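CCN family member 3 (Rattus norvegicus, PDB 5NB8) acts in proliferation, adhesion, migration, differentiation and survival of cells by binding integrins or membrane receptors such as NOTCH1, and contains a von Willebrand factor type C domain. Local coordinates at residues Val11-Arg14 with Lys18-Pro21. Residues are numbered along the deposited sequence; the frame is centred on the assembly and turned at random.
Sequences VIYR and KFEP
Tyr13 and Phe19 lay their rings face to face, and this single stack carries the contact between 11-14 and 18-21. The centroids are 3.8 Å apart and the planes diverge by 10°, so the rings overlap broadly. Phe19 CD1 sits 3.6 Å above the tyrosine plane, over its centre, while Tyr13 CZ lies over the phenylalanine nearer the rim. Packing is tightest where Tyr13 CE1 meets Phe19 CG at 3.5 Å. Toward the far corner Tyr13 CE2 stands 4.0 Å from Phe19 CZ. Phe19 CG lies between its backbone N and carbonyl carbon (chi1 64°), which swings the ring to the side where Tyr13 lies; although the rings are nearly parallel, the two side chains run across each other at about a right angle. With an alanine in place of Tyr13, this face of Phe19 would probably lose its aromatic cover, leaving a gap between the strands. Around the stack the contact is loose: no hydrogen bond spans it, and Lys18 and Glu20, exposed on the solvent side, start away from 11-14. Lys18 NZ hydrogen-bonds Thr28 OG1, and the poorly ordered Glu20 pairs with Arg39 in a salt bridge. Within the von Willebrand factor type C domain, the pair bridges two small antiparallel sheets: backbone hydrogen bonds join Tyr13 to Cys6 of strand 6-8 and Phe19 to Cys27 of strand 25-30, and Phe8 touches both aromatic residues.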
loop_
_atom_site.group_PDB
_atom_site.type_symbol
_atom_site.label_atom_id
_atom_site.label_comp_id
_atom_site.label_asym_id
_atom_site.label_seq_id
_atom_site.Cartn_x
_atom_site.Cartn_y
_atom_site.Cartn_z
ATOM N N VAL A 11 -3.912 6.233 -16.369
ATOM C CA VAL A 11 -5.208 5.575 -16.476
ATOM C C VAL A 11 -6.273 6.486 -15.880
ATOM O O VAL A 11 -6.082 7.043 -14.792
ATOM C CB VAL A 11 -5.195 4.210 -15.771
ATOM C CG1 VAL A 11 -6.564 3.540 -15.885
ATOM C CG2 VAL A 11 -4.096 3.317 -16.362
ATOM N N ILE A 12 -7.389 6.633 -16.584
ATOM C CA ILE A 12 -8.507 7.407 -16.038
ATOM C C ILE A 12 -9.319 6.500 -15.137
ATOM O O ILE A 12 -9.660 5.376 -15.521
ATOM C CB ILE A 12 -9.395 7.985 -17.151
ATOM C CG1 ILE A 12 -8.641 8.998 -18.002
ATOM C CG2 ILE A 12 -10.688 8.623 -16.546
ATOM C CD1 ILE A 12 -9.364 9.331 -19.299
ATOM N N TYR A 13 -9.628 6.981 -13.944
ATOM C CA TYR A 13 -10.522 6.295 -13.024
ATOM C C TYR A 13 -11.732 7.184 -12.777
ATOM O O TYR A 13 -11.593 8.399 -12.615
ATOM C CB TYR A 13 -9.792 5.950 -11.716
ATOM C CG TYR A 13 -8.679 4.947 -11.960
ATOM C CD1 TYR A 13 -8.957 3.592 -12.113
ATOM C CD2 TYR A 13 -7.366 5.361 -12.099
ATOM C CE1 TYR A 13 -7.938 2.671 -12.372
ATOM C CE2 TYR A 13 -6.349 4.458 -12.352
ATOM C CZ TYR A 13 -6.635 3.122 -12.478
ATOM O OH TYR A 13 -5.613 2.248 -12.737
ATOM N N ARG A 14 -12.916 6.586 -12.761
ATOM C CA ARG A 14 -14.108 7.397 -12.624
ATOM C C ARG A 14 -14.342 7.730 -11.158
ATOM O O ARG A 14 -13.819 7.070 -10.254
ATOM C CB ARG A 14 -15.319 6.693 -13.245
ATOM C CG ARG A 14 -15.320 6.762 -14.783
ATOM C CD ARG A 14 -16.415 5.924 -15.422
ATOM N NE ARG A 14 -16.204 4.501 -15.176
ATOM C CZ ARG A 14 -16.889 3.783 -14.291
ATOM N NH1 ARG A 14 -17.854 4.354 -13.577
ATOM N NH2 ARG A 14 -16.614 2.492 -14.133
ATOM N N LYS A 18 -12.766 2.320 -7.683
ATOM C CA LYS A 18 -11.703 1.772 -6.852
ATOM C C LYS A 18 -10.745 0.919 -7.676
ATOM O O LYS A 18 -11.147 0.235 -8.616
ATOM C CB LYS A 18 -12.292 0.921 -5.724
ATOM C CG LYS A 18 -13.108 1.709 -4.708
ATOM C CD LYS A 18 -13.717 0.796 -3.648
ATOM C CE LYS A 18 -14.581 1.583 -2.665
ATOM N NZ LYS A 18 -13.794 2.501 -1.788
ATOM N N PHE A 19 -9.467 0.933 -7.304
ATOM C CA PHE A 19 -8.491 0.140 -8.047
ATOM C C PHE A 19 -7.318 -0.190 -7.140
ATOM O O PHE A 19 -7.176 0.349 -6.040
ATOM C CB PHE A 19 -7.999 0.877 -9.292
ATOM C CG PHE A 19 -7.252 2.142 -8.980
ATOM C CD1 PHE A 19 -7.943 3.302 -8.653
ATOM C CD2 PHE A 19 -5.864 2.177 -9.012
ATOM C CE1 PHE A 19 -7.269 4.471 -8.359
ATOM C CE2 PHE A 19 -5.183 3.348 -8.720
ATOM C CZ PHE A 19 -5.897 4.501 -8.397
ATOM N N GLU A 20 -6.464 -1.079 -7.631
ATOM C CA GLU A 20 -5.264 -1.502 -6.911
ATOM C C GLU A 20 -4.057 -1.301 -7.814
ATOM O O GLU A 20 -3.901 -2.040 -8.808
ATOM C CB GLU A 20 -5.378 -2.959 -6.480
ATOM C CG GLU A 20 -6.708 -3.281 -5.845
ATOM C CD GLU A 20 -6.899 -4.761 -5.652
ATOM O OE1 GLU A 20 -5.881 -5.489 -5.656
ATOM O OE2 GLU A 20 -8.062 -5.196 -5.504
ATOM N N PRO A 21 -3.195 -0.323 -7.540
ATOM C CA PRO A 21 -2.008 -0.173 -8.389
ATOM C C PRO A 21 -1.011 -1.301 -8.168
ATOM O O PRO A 21 -0.246 -1.626 -9.083
ATOM C CB PRO A 21 -1.445 1.188 -7.975
ATOM C CG PRO A 21 -1.876 1.343 -6.523
ATOM C CD PRO A 21 -3.210 0.620 -6.408
#